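Local atomic coordinates of 2-dehydro-3-deoxy-d-gluconate/2-dehydro-3-deoxy-phosphogluconate aldolase (Picrophilus torridus, PDB entry 4UXD), a protein that is an aldolase of the dihydrodipicolinate synthase family, with a (beta/alpha)8-barrel fold, and assembles from four chains. Residues A[100-114]-A[139-151]. Sequence-based numbering, arbitrary orientation.
Sequences SSSINEVNELMKFSM and YYKEILSSNDMDL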
ATOM      1  N   SER A 100       6.499  22.061   9.133  1.00 15.22           N
ATOM      2  CA  SER A 100       6.656  21.542  10.485  1.00 18.61           C
ATOM      3  C   SER A 100       5.310  20.970  10.918  1.00 23.36           C
ATOM      4  O   SER A 100       4.275  21.496  10.534  1.00 27.38           O
ATOM      5  CB  SER A 100       7.106  22.628  11.468  1.00 19.59           C
ATOM      6  OG  SER A 100       6.860  22.221  12.806  1.00 15.21           O
ATOM      7  N   SER A 101       5.307  19.914  11.726  1.00 24.03           N
ATOM      8  CA  SER A 101       4.043  19.376  12.237  1.00 21.71           C
ATOM      9  C   SER A 101       3.515  20.210  13.403  1.00 20.78           C
ATOM     10  O   SER A 101       2.360  20.056  13.810  1.00 20.52           O
ATOM     11  CB  SER A 101       4.204  17.917  12.666  1.00 18.26           C
ATOM     12  OG  SER A 101       4.295  17.072  11.538  1.00 14.02           O
ATOM     13  N   SER A 102       4.361  21.087  13.935  1.00 16.66           N
ATOM     14  CA  SER A 102       3.964  21.997  15.003  1.00 20.91           C
ATOM     15  C   SER A 102       3.453  23.288  14.386  1.00 26.16           C
ATOM     16  O   SER A 102       4.200  23.990  13.700  1.00 17.96           O
ATOM     17  CB  SER A 102       5.139  22.276  15.958  1.00 28.44           C
ATOM     18  OG  SER A 102       4.881  23.371  16.832  1.00 22.44           O
ATOM     19  N   ILE A 103       2.174  23.587  14.612  1.00 31.42           N
ATOM     20  CA  ILE A 103       1.587  24.830  14.120  1.00 24.27           C
ATOM     21  C   ILE A 103       2.347  26.045  14.700  1.00 27.16           C
ATOM     22  O   ILE A 103       2.397  27.104  14.072  1.00 28.22           O
ATOM     23  CB  ILE A 103       0.064  24.927  14.454  1.00 18.01           C
ATOM     24  CG1 ILE A 103      -0.506  26.236  13.915  1.00 26.69           C
ATOM     25  CG2 ILE A 103      -0.177  24.875  15.943  1.00 25.36           C
ATOM     26  CD1 ILE A 103      -2.008  26.293  13.891  1.00 29.50           C
ATOM     27  N   ASN A 104       2.968  25.883  15.871  1.00 25.16           N
ATOM     28  CA  ASN A 104       3.766  26.961  16.473  1.00 23.26           C
ATOM     29  C   ASN A 104       5.025  27.285  15.690  1.00 27.67           C
ATOM     30  O   ASN A 104       5.425  28.441  15.626  1.00 26.41           O
ATOM     31  CB  ASN A 104       4.176  26.612  17.897  1.00 28.43           C
ATOM     32  CG  ASN A 104       3.049  26.783  18.885  1.00 25.99           C
ATOM     33  OD1 ASN A 104       1.873  26.653  18.540  1.00 30.11           O
ATOM     34  ND2 ASN A 104       3.402  27.071  20.128  1.00 18.12           N
ATOM     35  N   GLU A 105       5.664  26.272  15.106  1.00 28.55           N
ATOM     36  CA  GLU A 105       6.895  26.513  14.363  1.00 27.96           C
ATOM     37  C   GLU A 105       6.567  27.195  13.036  1.00 23.95           C
ATOM     38  O   GLU A 105       7.306  28.065  12.581  1.00 21.25           O
ATOM     39  CB  GLU A 105       7.672  25.210  14.130  1.00 21.97           C
ATOM     40  CG  GLU A 105       8.190  24.553  15.396  1.00 21.18           C
ATOM     41  CD  GLU A 105       9.088  23.372  15.112  1.00 24.20           C
ATOM     42  OE1 GLU A 105       8.899  22.720  14.068  1.00 19.12           O
ATOM     43  OE2 GLU A 105      10.000  23.113  15.925  1.00 28.60           O
ATOM     44  N   VAL A 106       5.439  26.823  12.442  1.00 13.71           N
ATOM     45  CA  VAL A 106       5.000  27.417  11.190  1.00 24.37           C
ATOM     46  C   VAL A 106       4.738  28.925  11.371  1.00 27.07           C
ATOM     47  O   VAL A 106       5.270  29.741  10.618  1.00 24.07           O
ATOM     48  CB  VAL A 106       3.707  26.712  10.636  1.00 22.43           C
ATOM     49  CG1 VAL A 106       3.338  27.243   9.273  1.00 19.35           C
ATOM     50  CG2 VAL A 106       3.898  25.206  10.536  1.00 27.69           C
ATOM     51  N   ASN A 107       3.928  29.286  12.366  1.00 26.29           N
ATOM     52  CA  ASN A 107       3.613  30.688  12.643  1.00 22.42           C
ATOM     53  C   ASN A 107       4.865  31.492  12.871  1.00 21.80           C
ATOM     54  O   ASN A 107       5.024  32.583  12.336  1.00 29.93           O
ATOM     55  CB  ASN A 107       2.713  30.817  13.866  1.00 21.20           C
ATOM     56  CG  ASN A 107       1.345  30.243  13.639  1.00 29.02           C
ATOM     57  OD1 ASN A 107       0.837  30.238  12.516  1.00 36.62           O
ATOM     58  ND2 ASN A 107       0.738  29.745  14.704  1.00 30.13           N
ATOM     59  N   GLU A 108       5.759  30.940  13.678  1.00 22.80           N
ATOM     60  CA  GLU A 108       7.054  31.554  13.926  1.00 26.92           C
ATOM     61  C   GLU A 108       7.836  31.746  12.621  1.00 26.89           C
ATOM     62  O   GLU A 108       8.243  32.868  12.311  1.00 28.01           O
ATOM     63  CB  GLU A 108       7.844  30.697  14.915  1.00 32.24           C
ATOM     64  CG  GLU A 108       9.031  31.382  15.586  1.00 36.71           C
ATOM     65  CD  GLU A 108       9.491  30.647  16.845  1.00 43.92           C
ATOM     66  OE1 GLU A 108       8.659  29.965  17.477  1.00 52.12           O
ATOM     67  OE2 GLU A 108      10.681  30.739  17.208  1.00 45.17           O
ATOM     68  N   LEU A 109       8.018  30.663  11.858  1.00 25.39           N
ATOM     69  CA  LEU A 109       8.767  30.691  10.597  1.00 21.85           C
ATOM     70  C   LEU A 109       8.143  31.609   9.544  1.00 28.30           C
ATOM     71  O   LEU A 109       8.853  32.169   8.703  1.00 25.51           O
ATOM     72  CB  LEU A 109       8.888  29.283  10.004  1.00 18.15           C
ATOM     73  CG  LEU A 109       9.911  28.329  10.616  1.00 33.29           C
ATOM     74  CD1 LEU A 109       9.632  26.878  10.185  1.00 28.84           C
ATOM     75  CD2 LEU A 109      11.352  28.727  10.268  1.00 36.44           C
ATOM     76  N   MET A 110       6.822  31.751   9.573  1.00 27.06           N
ATOM     77  CA  MET A 110       6.150  32.610   8.598  1.00 34.71           C
ATOM     78  C   MET A 110       6.278  34.076   8.994  1.00 29.39           C
ATOM     79  O   MET A 110       6.613  34.923   8.172  1.00 26.94           O
ATOM     80  CB  MET A 110       4.679  32.218   8.446  1.00 30.07           C
ATOM     81  CG  MET A 110       4.475  31.010   7.520  1.00 28.54           C
ATOM     82  SD  MET A 110       2.793  30.852   6.858  1.00 37.96           S
ATOM     83  CE  MET A 110       1.915  30.670   8.379  1.00 31.20           C
ATOM     84  N   LYS A 111       6.022  34.348  10.266  1.00 33.85           N
ATOM     85  CA  LYS A 111       6.186  35.671  10.844  1.00 35.60           C
ATOM     86  C   LYS A 111       7.589  36.196  10.603  1.00 31.95           C
ATOM     87  O   LYS A 111       7.783  37.352  10.245  1.00 28.02           O
ATOM     88  CB  LYS A 111       5.887  35.625  12.347  1.00 38.51           C
ATOM     89  CG  LYS A 111       5.921  36.969  13.043  1.00 52.24           C
ATOM     90  CD  LYS A 111       5.083  36.955  14.316  1.00 66.37           C
ATOM     91  CE  LYS A 111       5.688  36.059  15.382  1.00 67.33           C
ATOM     92  NZ  LYS A 111       4.793  35.916  16.561  1.00 75.30           N
ATOM     93  N   PHE A 112       8.560  35.317  10.792  1.00 35.48           N
ATOM     94  CA  PHE A 112       9.963  35.660  10.629  1.00 33.14           C
ATOM     95  C   PHE A 112      10.313  35.939   9.173  1.00 33.65           C
ATOM     96  O   PHE A 112      11.090  36.839   8.885  1.00 33.08           O
ATOM     97  CB  PHE A 112      10.823  34.523  11.178  1.00 29.03           C
ATOM     98  CG  PHE A 112      12.282  34.650  10.868  1.00 33.23           C
ATOM     99  CD1 PHE A 112      12.809  34.099   9.715  1.00 38.22           C
ATOM    100  CD2 PHE A 112      13.139  35.293  11.748  1.00 34.62           C
ATOM    101  CE1 PHE A 112      14.171  34.193   9.433  1.00 36.42           C
ATOM    102  CE2 PHE A 112      14.495  35.388  11.471  1.00 41.47           C
ATOM    103  CZ  PHE A 112      15.010  34.834  10.309  1.00 30.16           C
ATOM    104  N   SER A 113       9.737  35.171   8.252  1.00 35.08           N
ATOM    105  CA  SER A 113      10.063  35.336   6.839  1.00 36.22           C
ATOM    106  C   SER A 113       9.265  36.493   6.212  1.00 36.13           C
ATOM    107  O   SER A 113       9.711  37.103   5.234  1.00 31.36           O
ATOM    108  CB  SER A 113       9.837  34.023   6.076  1.00 44.79           C
ATOM    109  OG  SER A 113       8.701  33.320   6.544  1.00 50.39           O
ATOM    110  N   MET A 114       8.105  36.817   6.782  1.00 35.41           N
ATOM    111  CA  MET A 114       7.412  38.044   6.397  1.00 34.43           C
ATOM    112  C   MET A 114       8.243  39.267   6.818  1.00 38.51           C
ATOM    113  O   MET A 114       8.470  40.174   6.023  1.00 40.26           O
ATOM    114  CB  MET A 114       6.023  38.117   7.023  1.00 32.65           C
ATOM    115  CG  MET A 114       5.120  39.173   6.378  1.00 39.20           C
ATOM    116  SD  MET A 114       3.426  39.202   7.026  1.00 52.45           S
ATOM    117  CE  MET A 114       3.682  40.032   8.601  1.00 49.28           C
ATOM    118  N   TYR A 139      -6.064  22.715  10.345  1.00 26.57           N
ATOM    119  CA  TYR A 139      -4.686  23.119  10.563  1.00 26.79           C
ATOM    120  C   TYR A 139      -4.267  24.289   9.636  1.00 28.41           C
ATOM    121  O   TYR A 139      -3.711  25.291  10.106  1.00 20.49           O
ATOM    122  CB  TYR A 139      -3.805  21.903  10.373  1.00 19.89           C
ATOM    123  CG  TYR A 139      -2.334  22.139  10.395  1.00 23.88           C
ATOM    124  CD1 TYR A 139      -1.632  22.146  11.587  1.00 24.74           C
ATOM    125  CD2 TYR A 139      -1.629  22.301   9.207  1.00 27.57           C
ATOM    126  CE1 TYR A 139      -0.267  22.330  11.604  1.00 23.34           C
ATOM    127  CE2 TYR A 139      -0.269  22.490   9.210  1.00 28.14           C
ATOM    128  CZ  TYR A 139       0.408  22.505  10.411  1.00 30.98           C
ATOM    129  OH  TYR A 139       1.767  22.678  10.404  1.00 36.71           O
ATOM    130  N   TYR A 140      -4.552  24.177   8.339  1.00 20.95           N
ATOM    131  CA  TYR A 140      -4.334  25.290   7.411  1.00 23.46           C
ATOM    132  C   TYR A 140      -5.210  26.494   7.769  1.00 30.22           C
ATOM    133  O   TYR A 140      -4.812  27.644   7.596  1.00 24.23           O
ATOM    134  CB  TYR A 140      -4.615  24.873   5.962  1.00 19.92           C
ATOM    135  CG  TYR A 140      -3.467  24.161   5.287  1.00 19.72           C
ATOM    136  CD1 TYR A 140      -2.492  24.865   4.592  1.00 14.23           C
ATOM    137  CD2 TYR A 140      -3.359  22.782   5.354  1.00 20.27           C
ATOM    138  CE1 TYR A 140      -1.451  24.213   3.977  1.00 20.10           C
ATOM    139  CE2 TYR A 140      -2.324  22.115   4.741  1.00 22.85           C
ATOM    140  CZ  TYR A 140      -1.370  22.824   4.053  1.00 25.53           C
ATOM    141  OH  TYR A 140      -0.339  22.125   3.450  1.00 17.67           O
ATOM    142  N   LYS A 141      -6.408  26.217   8.266  1.00 25.86           N
ATOM    143  CA  LYS A 141      -7.336  27.261   8.664  1.00 29.22           C
ATOM    144  C   LYS A 141      -6.728  28.163   9.747  1.00 37.26           C
ATOM    145  O   LYS A 141      -6.647  29.389   9.591  1.00 28.51           O
ATOM    146  CB  LYS A 141      -8.638  26.623   9.160  1.00 29.44           C
ATOM    147  CG  LYS A 141      -9.750  27.592   9.524  1.00 46.08           C
ATOM    148  CD  LYS A 141     -11.104  26.961   9.192  1.00 58.62           C
ATOM    149  CE  LYS A 141     -12.302  27.603   9.897  1.00 59.23           C
ATOM    150  NZ  LYS A 141     -11.956  28.393  11.104  1.00 66.91           N
ATOM    151  N   GLU A 142      -6.292  27.542  10.838  1.00 28.58           N
ATOM    152  CA  GLU A 142      -5.758  28.268  11.971  1.00 28.53           C
ATOM    153  C   GLU A 142      -4.549  29.088  11.556  1.00 36.46           C
ATOM    154  O   GLU A 142      -4.329  30.200  12.039  1.00 38.08           O
ATOM    155  CB  GLU A 142      -5.370  27.291  13.080  1.00 36.15           C
ATOM    156  CG  GLU A 142      -5.340  27.892  14.473  1.00 51.77           C
ATOM    157  CD  GLU A 142      -6.567  27.519  15.291  1.00 71.81           C
ATOM    158  OE1 GLU A 142      -7.668  27.408  14.700  1.00 73.06           O
ATOM    159  OE2 GLU A 142      -6.425  27.319  16.520  1.00 65.36           O
ATOM    160  N   ILE A 143      -3.767  28.524  10.645  1.00 32.24           N
ATOM    161  CA  ILE A 143      -2.511  29.126  10.247  1.00 33.41           C
ATOM    162  C   ILE A 143      -2.761  30.330   9.324  1.00 38.11           C
ATOM    163  O   ILE A 143      -2.252  31.432   9.563  1.00 31.51           O
ATOM    164  CB  ILE A 143      -1.614  28.074   9.566  1.00 29.05           C
ATOM    165  CG1 ILE A 143      -1.105  27.081  10.602  1.00 29.01           C
ATOM    166  CG2 ILE A 143      -0.427  28.710   8.891  1.00 27.62           C
ATOM    167  CD1 ILE A 143      -0.559  25.779  10.025  1.00 20.31           C
ATOM    168  N   LEU A 144      -3.549  30.107   8.279  1.00 29.99           N
ATOM    169  CA  LEU A 144      -3.868  31.146   7.312  1.00 36.76           C
ATOM    170  C   LEU A 144      -4.606  32.318   7.955  1.00 48.00           C
ATOM    171  O   LEU A 144      -4.608  33.425   7.412  1.00 47.42           O
ATOM    172  CB  LEU A 144      -4.721  30.576   6.180  1.00 32.86           C
ATOM    173  CG  LEU A 144      -4.056  29.519   5.302  1.00 38.37           C
ATOM    174  CD1 LEU A 144      -5.103  28.849   4.410  1.00 41.55           C
ATOM    175  CD2 LEU A 144      -2.962  30.128   4.475  1.00 31.90           C
ATOM    176  N   SER A 145      -5.252  32.065   9.094  1.00 39.64           N
ATOM    177  CA  SER A 145      -5.983  33.102   9.810  1.00 31.55           C
ATOM    178  C   SER A 145      -5.054  34.033  10.567  1.00 43.19           C
ATOM    179  O   SER A 145      -5.497  35.053  11.093  1.00 47.65           O
ATOM    180  CB  SER A 145      -6.977  32.485  10.790  1.00 28.37           C
ATOM    181  OG  SER A 145      -8.152  32.077  10.126  1.00 41.72           O
ATOM    182  N   SER A 146      -3.772  33.682  10.614  1.00 38.52           N
ATOM    183  CA  SER A 146      -2.801  34.422  11.408  1.00 39.58           C
ATOM    184  C   SER A 146      -1.650  34.969  10.562  1.00 40.98           C
ATOM    185  O   SER A 146      -0.710  35.548  11.088  1.00 43.44           O
ATOM    186  CB  SER A 146      -2.250  33.517  12.508  1.00 43.97           C
ATOM    187  OG  SER A 146      -3.304  32.985  13.285  1.00 44.11           O
ATOM    188  N   ASN A 147      -1.720  34.783   9.251  1.00 42.10           N
ATOM    189  CA  ASN A 147      -0.611  35.168   8.391  1.00 50.30           C
ATOM    190  C   ASN A 147      -1.086  35.566   7.002  1.00 55.69           C
ATOM    191  O   ASN A 147      -1.530  34.728   6.202  1.00 47.13           O
ATOM    192  CB  ASN A 147       0.407  34.029   8.293  1.00 45.21           C
ATOM    193  CG  ASN A 147       1.030  33.688   9.626  1.00 39.40           C
ATOM    194  OD1 ASN A 147       0.617  32.743  10.291  1.00 41.74           O
ATOM    195  ND2 ASN A 147       2.018  34.470  10.036  1.00 50.63           N
ATOM    196  N   ASP A 148      -0.970  36.860   6.730  1.00 49.66           N
ATOM    197  CA  ASP A 148      -1.491  37.445   5.511  1.00 46.58           C
ATOM    198  C   ASP A 148      -0.654  37.064   4.283  1.00 55.05           C
ATOM    199  O   ASP A 148      -1.155  37.091   3.151  1.00 49.97           O
ATOM    200  CB  ASP A 148      -1.550  38.969   5.658  1.00 35.99           C
ATOM    201  CG  ASP A 148      -2.842  39.548   5.122  1.00 57.85           C
ATOM    202  OD1 ASP A 148      -2.966  39.700   3.884  1.00 71.14           O
ATOM    203  OD2 ASP A 148      -3.744  39.839   5.938  1.00 67.11           O
ATOM    204  N   MET A 149       0.606  36.691   4.506  1.00 42.82           N
ATOM    205  CA  MET A 149       1.557  36.558   3.404  1.00 36.08           C
ATOM    206  C   MET A 149       1.170  35.500   2.376  1.00 34.03           C
ATOM    207  O   MET A 149       0.336  34.624   2.619  1.00 32.67           O
ATOM    208  CB  MET A 149       2.961  36.262   3.938  1.00 34.05           C
ATOM    209  CG  MET A 149       3.195  34.868   4.448  1.00 24.72           C
ATOM    210  SD  MET A 149       4.858  34.656   5.130  1.00 33.11           S
ATOM    211  CE  MET A 149       5.840  34.994   3.665  1.00 30.08           C
ATOM    212  N   ASP A 150       1.790  35.615   1.214  1.00 30.50           N
ATOM    213  CA  ASP A 150       1.548  34.703   0.116  1.00 36.76           C
ATOM    214  C   ASP A 150       1.972  33.293   0.494  1.00 36.77           C
ATOM    215  O   ASP A 150       3.080  33.087   0.987  1.00 31.76           O
ATOM    216  CB  ASP A 150       2.301  35.166  -1.128  1.00 38.02           C
ATOM    217  CG  ASP A 150       1.634  36.336  -1.802  1.00 36.90           C
ATOM    218  OD1 ASP A 150       0.781  36.966  -1.154  1.00 33.45           O
ATOM    219  OD2 ASP A 150       1.962  36.622  -2.972  1.00 36.43           O
ATOM    220  N   LEU A 151       1.088  32.326   0.270  1.00 33.70           N
ATOM    221  CA  LEU A 151       1.391  30.945   0.601  1.00 30.87           C
ATOM    222  C   LEU A 151       1.000  30.004  -0.523  1.00 27.07           C
ATOM    223  O   LEU A 151      -0.088  30.108  -1.086  1.00 25.15           O
ATOM    224  CB  LEU A 151       0.688  30.541   1.903  1.00 31.27           C
ATOM    225  CG  LEU A 151       1.018  29.137   2.415  1.00 21.38           C
ATOM    226  CD1 LEU A 151       1.104  29.122   3.909  1.00 17.70           C
ATOM    227  CD2 LEU A 151      -0.045  28.151   1.953  1.00 29.11           C
TER
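Helices 103-114 and 139-144 run side by side, their axes 10.5 Å apart and crossing at -35°, with Ile-143 of the second seated as a knob among Ile-103, Val-106, Asn-107 and Met-110 of the first. They are neighbours in the outer helical layer of a (beta/alpha)8 (TIM) barrel, and strand 120-123, between them in sequence, lies beneath: Val-106 and Ile-143 both rest on its Leu-123. Ile-103 and Ile-143 lie alongside with their side chains pointing opposite ways, CG1 to CG1 at 3.5 Å. In Ile-103, CG1 anti to the backbone N (chi1 -180°) and the chain extended beyond it carry CD1 to CB of Glu-142, 3.6 Å away. Arg-287 and Pro-288 of the second subunit cover this end of the pair, packing on Ile-103 and Glu-142 respectively. At the C-terminal end, the chain leaving helix 139-144 turns back toward strand 150-155 and takes over the packing. Met-110, its chain bent at chi3, brings its SD to CD1 of Leu-151 (3.8 Å), while SD of Met-149 lies 4.1 Å from both CB of Met-110 and CB of Met-114. A hydrogen bond joins the two segments at the N-terminal end of helix 103-114, where the Tyr-139 ring carries CD1 of Ile-143 over one face, towards its rim. OH of Tyr-139 donates to O of Ser-100 at 2.8 Å, almost straight onto the carbonyl (164°), and CG2 of Val-106 lies 3.3 Å from OH of Tyr-139.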